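Long-range contacts in cytosolic protein (Streptococcus thermophilus, PDB 2QZI), which is of unknown function, a small cytosolic protein of the DUF1827 family built on an antiparallel beta sheet and seen here with bound sodium ions: residues S33-F41 with L50-A58; N23-T31 with V40-Y48. All blocks are in the same frame, centred on the assembly; numbering follows the deposited sequence.

Contact 1: residues S33-F41 with L50-A58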
# COMPACT_ATOMS: atom_id res chain seq x y z
N SER A 33 -0.26 6.83 -7.39
CA SER A 33 -0.72 6.33 -8.67
C SER A 33 0.27 5.33 -9.28
O SER A 33 1.48 5.43 -9.10
CB SER A 33 -0.78 7.51 -9.66
OG SER A 33 -2.07 8.08 -9.53
N ALA A 34 -0.27 4.37 -10.00
CA ALA A 34 0.47 3.45 -10.81
C ALA A 34 -0.37 3.43 -12.12
O ALA A 34 -1.14 2.54 -12.36
CB ALA A 34 0.52 2.08 -10.08
N GLY A 35 -0.25 4.49 -12.92
CA GLY A 35 -1.13 4.68 -14.09
C GLY A 35 -2.52 5.03 -13.58
O GLY A 35 -2.67 5.99 -12.85
N ASN A 36 -3.54 4.24 -13.93
CA ASN A 36 -4.89 4.46 -13.39
C ASN A 36 -5.26 3.61 -12.15
O ASN A 36 -6.35 3.72 -11.60
CB ASN A 36 -5.99 4.43 -14.47
CG ASN A 36 -5.89 3.20 -15.40
OD1 ASN A 36 -5.53 2.10 -15.01
ND2 ASN A 36 -6.26 3.42 -16.65
N THR A 37 -4.30 2.81 -11.71
CA THR A 37 -4.34 2.11 -10.45
C THR A 37 -3.95 3.02 -9.28
O THR A 37 -2.96 3.81 -9.35
CB THR A 37 -3.43 0.83 -10.53
OG1 THR A 37 -4.00 -0.09 -11.47
CG2 THR A 37 -3.35 0.12 -9.22
N ASP A 38 -4.71 2.90 -8.19
CA ASP A 38 -4.45 3.73 -7.00
C ASP A 38 -3.93 2.89 -5.85
O ASP A 38 -4.40 1.81 -5.62
CB ASP A 38 -5.71 4.38 -6.46
CG ASP A 38 -6.49 5.10 -7.47
OD1 ASP A 38 -5.94 6.05 -8.06
OD2 ASP A 38 -7.66 4.65 -7.69
N VAL A 39 -2.98 3.46 -5.10
CA VAL A 39 -2.31 2.76 -4.04
C VAL A 39 -2.40 3.68 -2.84
O VAL A 39 -2.27 4.91 -2.97
CB VAL A 39 -0.83 2.39 -4.41
CG1 VAL A 39 -0.17 1.57 -3.35
CG2 VAL A 39 -0.78 1.60 -5.73
N VAL A 40 -2.74 3.06 -1.73
CA VAL A 40 -2.67 3.65 -0.38
C VAL A 40 -1.68 2.84 0.42
O VAL A 40 -1.75 1.65 0.43
CB VAL A 40 -4.06 3.73 0.34
CG1 VAL A 40 -3.89 4.45 1.68
CG2 VAL A 40 -5.01 4.61 -0.55
N PHE A 41 -0.69 3.51 1.01
CA PHE A 41 0.35 2.84 1.81
C PHE A 41 0.33 3.41 3.22
O PHE A 41 0.43 4.62 3.38
CB PHE A 41 1.70 3.18 1.18
CG PHE A 41 2.90 2.68 1.95
CD1 PHE A 41 3.04 1.31 2.26
CD2 PHE A 41 3.89 3.56 2.36
CE1 PHE A 41 4.15 0.87 2.95
CE2 PHE A 41 5.02 3.12 3.11
CZ PHE A 41 5.13 1.76 3.40
N LEU A 50 -0.76 -2.24 2.27
CA LEU A 50 -0.91 -1.60 0.93
C LEU A 50 -2.32 -1.94 0.47
O LEU A 50 -2.77 -3.10 0.70
CB LEU A 50 0.04 -2.19 -0.11
CG LEU A 50 1.39 -1.53 -0.25
CD1 LEU A 50 2.14 -2.48 -1.17
CD2 LEU A 50 1.22 -0.12 -0.91
N LEU A 51 -3.04 -0.93 0.03
CA LEU A 51 -4.37 -1.06 -0.63
C LEU A 51 -4.28 -0.63 -2.09
O LEU A 51 -3.96 0.52 -2.39
CB LEU A 51 -5.44 -0.19 0.08
CG LEU A 51 -5.56 -0.70 1.51
CD1 LEU A 51 -4.80 0.19 2.55
CD2 LEU A 51 -7.02 -0.93 1.84
N ILE A 52 -4.55 -1.58 -2.98
CA ILE A 52 -4.31 -1.42 -4.42
C ILE A 52 -5.65 -1.70 -5.11
O ILE A 52 -6.28 -2.74 -4.89
CB ILE A 52 -3.27 -2.40 -4.95
CG1 ILE A 52 -1.93 -2.21 -4.19
CG2 ILE A 52 -3.12 -2.32 -6.51
CD1 ILE A 52 -1.03 -3.45 -4.32
N SER A 53 -6.11 -0.71 -5.86
CA SER A 53 -7.42 -0.76 -6.45
C SER A 53 -7.44 -0.01 -7.78
O SER A 53 -6.58 0.80 -8.06
CB SER A 53 -8.40 -0.09 -5.49
OG SER A 53 -7.95 1.23 -5.23
N ASN A 54 -8.44 -0.30 -8.59
CA ASN A 54 -8.56 0.31 -9.90
C ASN A 54 -10.01 0.47 -10.32
O ASN A 54 -10.62 -0.48 -10.72
CB ASN A 54 -7.83 -0.56 -10.92
CG ASN A 54 -7.62 0.17 -12.26
OD1 ASN A 54 -8.48 0.89 -12.74
ND2 ASN A 54 -6.45 0.00 -12.83
N LYS A 55 -10.56 1.67 -10.26
CA LYS A 55 -11.98 1.92 -10.51
C LYS A 55 -12.54 1.25 -11.79
O LYS A 55 -13.67 0.73 -11.79
CB LYS A 55 -12.25 3.45 -10.48
CG LYS A 55 -11.73 4.11 -9.15
CD LYS A 55 -12.07 5.60 -9.01
CE LYS A 55 -11.13 6.51 -9.87
NZ LYS A 55 -9.89 6.96 -9.09
N HIS A 56 -11.73 1.20 -12.85
CA HIS A 56 -12.17 0.76 -14.19
C HIS A 56 -12.07 -0.76 -14.45
O HIS A 56 -12.92 -1.34 -15.14
CB HIS A 56 -11.37 1.50 -15.27
CG HIS A 56 -10.97 2.89 -14.87
ND1 HIS A 56 -9.83 3.16 -14.13
CD2 HIS A 56 -11.54 4.10 -15.13
CE1 HIS A 56 -9.73 4.47 -13.94
NE2 HIS A 56 -10.75 5.06 -14.55
N ARG A 57 -11.04 -1.40 -13.91
CA ARG A 57 -10.69 -2.75 -14.32
C ARG A 57 -10.14 -3.51 -13.16
O ARG A 57 -9.84 -2.93 -12.11
CB ARG A 57 -9.64 -2.72 -15.45
CG ARG A 57 -8.38 -1.88 -15.17
CD ARG A 57 -7.31 -2.03 -16.28
NE ARG A 57 -6.15 -1.14 -16.06
CZ ARG A 57 -5.20 -1.34 -15.15
NH1 ARG A 57 -5.23 -2.42 -14.32
NH2 ARG A 57 -4.21 -0.45 -15.03
N ALA A 58 -10.01 -4.82 -13.34
CA ALA A 58 -9.29 -5.66 -12.40
C ALA A 58 -7.81 -5.26 -12.40
O ALA A 58 -7.26 -4.91 -13.44
CB ALA A 58 -9.47 -7.16 -12.77
O HOH W 1 -2.81 1.89 -15.99
O HOH W 2 -9.51 3.01 -6.69
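The Asn36 amide meets the Arg57 guanidinium with the two planes 58° apart, and Asn36 OD1 takes a weak, bent bond from Arg57 NH2 (2.9 Å, 116°). Over the centre of one guanidinium face lies Asn54 ND2, packed on it but not hydrogen-bonded, since both groups are donors; a water in plane at the edge accepts from NH2. Asn36 CB meets the His56 ring at CE1. Asn54 has CG anti to the backbone N (chi1 -166°), which carries its amide across: ND2 donates to Asn36 OD1 at 3.2 Å from above the carbonyl plane, and weakly to Thr37 OG1. Its OD1 accepts from His56 N, an Asx turn, and from His56 ND1 (3.0 Å). Glu63 of helix 61-74 hydrogen-bonds Thr37 OG1 and forms a salt bridge with Arg57 NH1. These groups lie at the open end of the antiparallel hairpin of strands 37-44 and 47-53, away from its turn. Branched Val39 and Ile52 suit the extended backbone and face helix 61-74 with Leu50, whose CD2 lies tightly against Val39 CG1 (3.3 Å). On the other face Asp38 OD2 makes a weak, long salt bridge to Lys55 NZ (3.5 Å), and a water links Asp38 OD2 and Ser53 OG.

Contact 2: residues N23-T31 with V40-Y48. With NA (sodium ion), chain F; NA (sodium ion), chain E.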
# COMPACT_ATOMS: atom_id res chain seq x y z
N ASN A 23 -8.08 8.57 12.72
CA ASN A 23 -9.14 7.61 13.07
C ASN A 23 -8.70 6.18 12.95
O ASN A 23 -9.51 5.29 13.01
CB ASN A 23 -10.36 7.80 12.18
CG ASN A 23 -10.91 9.19 12.29
OD1 ASN A 23 -11.50 9.53 13.29
ND2 ASN A 23 -10.64 10.02 11.29
N THR A 24 -7.41 5.98 12.79
CA THR A 24 -6.86 4.67 12.56
C THR A 24 -5.54 4.56 13.33
O THR A 24 -4.99 5.58 13.74
CB THR A 24 -6.68 4.60 11.02
OG1 THR A 24 -7.71 3.77 10.46
CG2 THR A 24 -5.37 4.23 10.57
N ASP A 25 -5.03 3.34 13.49
CA ASP A 25 -3.71 3.12 14.11
C ASP A 25 -2.52 3.54 13.22
O ASP A 25 -1.37 3.61 13.69
CB ASP A 25 -3.56 1.68 14.67
CG ASP A 25 -3.59 0.62 13.59
OD1 ASP A 25 -4.01 0.89 12.42
OD2 ASP A 25 -3.21 -0.54 13.92
N ALA A 26 -2.79 3.87 11.96
CA ALA A 26 -1.72 4.35 11.07
C ALA A 26 -1.07 5.59 11.64
O ALA A 26 -1.75 6.48 12.08
CB ALA A 26 -2.27 4.64 9.64
N PHE A 27 0.26 5.63 11.68
CA PHE A 27 1.01 6.89 11.89
C PHE A 27 1.73 7.41 10.61
O PHE A 27 2.24 8.58 10.53
CB PHE A 27 2.00 6.69 13.05
CG PHE A 27 3.04 5.60 12.82
CD1 PHE A 27 3.08 4.47 13.64
CD2 PHE A 27 4.06 5.79 11.86
CE1 PHE A 27 4.10 3.51 13.49
CE2 PHE A 27 5.06 4.86 11.70
CZ PHE A 27 5.07 3.69 12.49
N LEU A 28 1.71 6.59 9.57
CA LEU A 28 2.12 7.08 8.25
C LEU A 28 1.09 6.66 7.20
O LEU A 28 0.64 5.50 7.19
CB LEU A 28 3.51 6.54 7.89
CG LEU A 28 4.06 6.67 6.48
CD1 LEU A 28 4.31 8.14 6.09
CD2 LEU A 28 5.37 5.86 6.44
N VAL A 29 0.70 7.60 6.37
CA VAL A 29 -0.25 7.38 5.30
C VAL A 29 0.23 8.10 4.05
O VAL A 29 0.44 9.32 4.04
CB VAL A 29 -1.67 7.90 5.60
CG1 VAL A 29 -2.65 7.53 4.42
CG2 VAL A 29 -2.25 7.39 6.97
N GLU A 30 0.39 7.33 2.98
CA GLU A 30 0.79 7.92 1.71
C GLU A 30 -0.05 7.36 0.59
O GLU A 30 -0.53 6.23 0.70
CB GLU A 30 2.24 7.60 1.46
CG GLU A 30 3.08 7.95 2.63
CD GLU A 30 4.53 8.07 2.28
OE1 GLU A 30 5.02 7.28 1.45
OE2 GLU A 30 5.19 8.93 2.89
N THR A 31 -0.27 8.15 -0.44
CA THR A 31 -0.99 7.66 -1.62
C THR A 31 -0.14 7.73 -2.88
O THR A 31 0.71 8.57 -2.99
CB THR A 31 -2.29 8.43 -1.88
OG1 THR A 31 -1.97 9.78 -1.98
CG2 THR A 31 -3.33 8.27 -0.76
N VAL A 40 -2.74 3.06 -1.73
CA VAL A 40 -2.67 3.65 -0.38
C VAL A 40 -1.68 2.84 0.42
O VAL A 40 -1.75 1.65 0.43
CB VAL A 40 -4.06 3.73 0.34
CG1 VAL A 40 -3.89 4.45 1.68
CG2 VAL A 40 -5.01 4.61 -0.55
N PHE A 41 -0.69 3.51 1.01
CA PHE A 41 0.35 2.84 1.81
C PHE A 41 0.33 3.41 3.22
O PHE A 41 0.43 4.62 3.38
CB PHE A 41 1.70 3.18 1.18
CG PHE A 41 2.90 2.68 1.95
CD1 PHE A 41 3.04 1.31 2.26
CD2 PHE A 41 3.89 3.56 2.36
CE1 PHE A 41 4.15 0.87 2.95
CE2 PHE A 41 5.02 3.12 3.11
CZ PHE A 41 5.13 1.76 3.40
N THR A 42 0.35 2.54 4.23
CA THR A 42 0.37 2.94 5.64
C THR A 42 1.33 2.09 6.49
O THR A 42 1.62 0.97 6.14
CB THR A 42 -1.03 2.77 6.33
OG1 THR A 42 -1.33 1.39 6.54
CG2 THR A 42 -2.22 3.43 5.54
N GLN A 43 1.82 2.68 7.60
CA GLN A 43 2.56 2.02 8.65
C GLN A 43 1.86 2.34 9.95
O GLN A 43 1.46 3.47 10.14
CB GLN A 43 4.04 2.39 8.78
CG GLN A 43 4.75 1.32 9.76
CD GLN A 43 6.20 1.62 9.98
OE1 GLN A 43 6.69 2.61 9.45
NE2 GLN A 43 6.90 0.78 10.78
N ALA A 44 1.76 1.35 10.85
CA ALA A 44 1.13 1.41 12.16
C ALA A 44 1.96 0.46 13.06
O ALA A 44 2.69 -0.36 12.53
CB ALA A 44 -0.35 0.83 12.10
N PRO A 45 1.85 0.57 14.40
CA PRO A 45 2.47 -0.50 15.16
C PRO A 45 2.01 -1.86 14.64
O PRO A 45 0.81 -2.04 14.44
CB PRO A 45 1.96 -0.26 16.64
CG PRO A 45 1.79 1.30 16.69
CD PRO A 45 1.21 1.58 15.26
N LYS A 46 2.95 -2.77 14.42
CA LYS A 46 2.67 -4.20 14.20
C LYS A 46 2.36 -4.47 12.72
O LYS A 46 2.31 -5.62 12.32
CB LYS A 46 1.56 -4.73 15.12
CG LYS A 46 1.91 -4.64 16.56
CD LYS A 46 3.10 -5.57 17.00
CE LYS A 46 3.58 -5.17 18.43
NZ LYS A 46 4.70 -6.04 19.01
N HIS A 47 2.17 -3.43 11.87
CA HIS A 47 1.89 -3.77 10.50
C HIS A 47 2.01 -2.60 9.53
O HIS A 47 1.60 -1.49 9.84
CB HIS A 47 0.49 -4.42 10.32
CG HIS A 47 -0.66 -3.56 10.77
ND1 HIS A 47 -1.75 -3.29 9.96
CD2 HIS A 47 -0.91 -2.94 11.95
CE1 HIS A 47 -2.61 -2.52 10.62
NE2 HIS A 47 -2.11 -2.27 11.82
N TYR A 48 2.52 -2.88 8.34
CA TYR A 48 2.36 -1.97 7.19
C TYR A 48 1.19 -2.49 6.36
O TYR A 48 0.86 -3.67 6.43
CB TYR A 48 3.55 -2.02 6.26
CG TYR A 48 4.88 -1.52 6.75
CD1 TYR A 48 5.31 -0.25 6.40
CD2 TYR A 48 5.78 -2.37 7.44
CE1 TYR A 48 6.55 0.22 6.74
CE2 TYR A 48 7.05 -1.91 7.81
CZ TYR A 48 7.40 -0.60 7.44
OH TYR A 48 8.61 -0.07 7.73
NA NA F . -0.53 0.06 8.59
NA NA E . -3.18 7.16 13.87
O HOH W 3 -1.59 -1.14 15.76
O HOH W 4 -2.99 0.79 9.90
O HOH W 5 -2.56 6.47 16.15
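Asp25 and His47 form a His-carboxylate hydrogen bond beside a sodium ion: the histidine NE2 gives a nearly straight bond to Asp25 OD2 (2.9 Å), in the plane of its ring and on the syn side of the carboxylate, though 25° out of the carboxylate plane. One face of the same ring lies 3.8 Å from the sodium ion, offset toward the rim. That ion is bound by Thr42 OG1 (2.6 Å), the carbonyl O of His47 and a water that also donates to Asp25 OD1, so the carboxylate is a second-shell group. Thr42 suits the place because its hydroxyl, between the backbone N and the carbonyl carbon (chi1 72°), can reach the metal while its methyl CG2 packs near Val29. His47 ND1 is hydrogen-bonded to Glu49, which probably helps fix the imidazole. A second sodium is bound by the carbonyl oxygens of Thr24 and Ala26 (2.4 Å each), a water and Leu21 O.

Phe27 and Leu28 both face Gln43, a classic beta bulge in which Gln43 O accepts from both backbone nitrogens. The same oxygen lies over the centre of the Phe27 ring, 3.7 Å above it, while Pro45 CD comes to the ring's edge. Gln43 runs extended alongside Phe27, its CG and amide end lying along the ring with CD 3.4 Å from CZ and the planes 48° apart.

Beyond the bulge, strands 28-34 and 37-44 pair as an antiparallel hairpin; helix 14-23 packs on Val29 and Thr31 through Gln20, Leu21 and Leu16, and strand 47-53 flanks Phe41 and Thr42.

Overall arrangement
Both contacts are partly buried and lie on opposite sides of the chain's centre, about 17 Å apart between centres. Strand 37-44 serves both: contact 1 pairs it with strand 47-53, contact 2 with strand 28-34, so the two hairpins share Val40 and Phe41 and make three consecutive strands of the antiparallel sheet. They touch where Val39 O packs on Thr31 CB. The sheet's two sides are covered differently, helix 61-74 lying against contact 1 and helix 14-23 against contact 2. Their polar ends differ too: contact 1 has amides and a guanidinium held by Glu63, whereas contact 2 has carbonyls and a hydroxyl that bind sodium, with a His-carboxylate pair beside one ion.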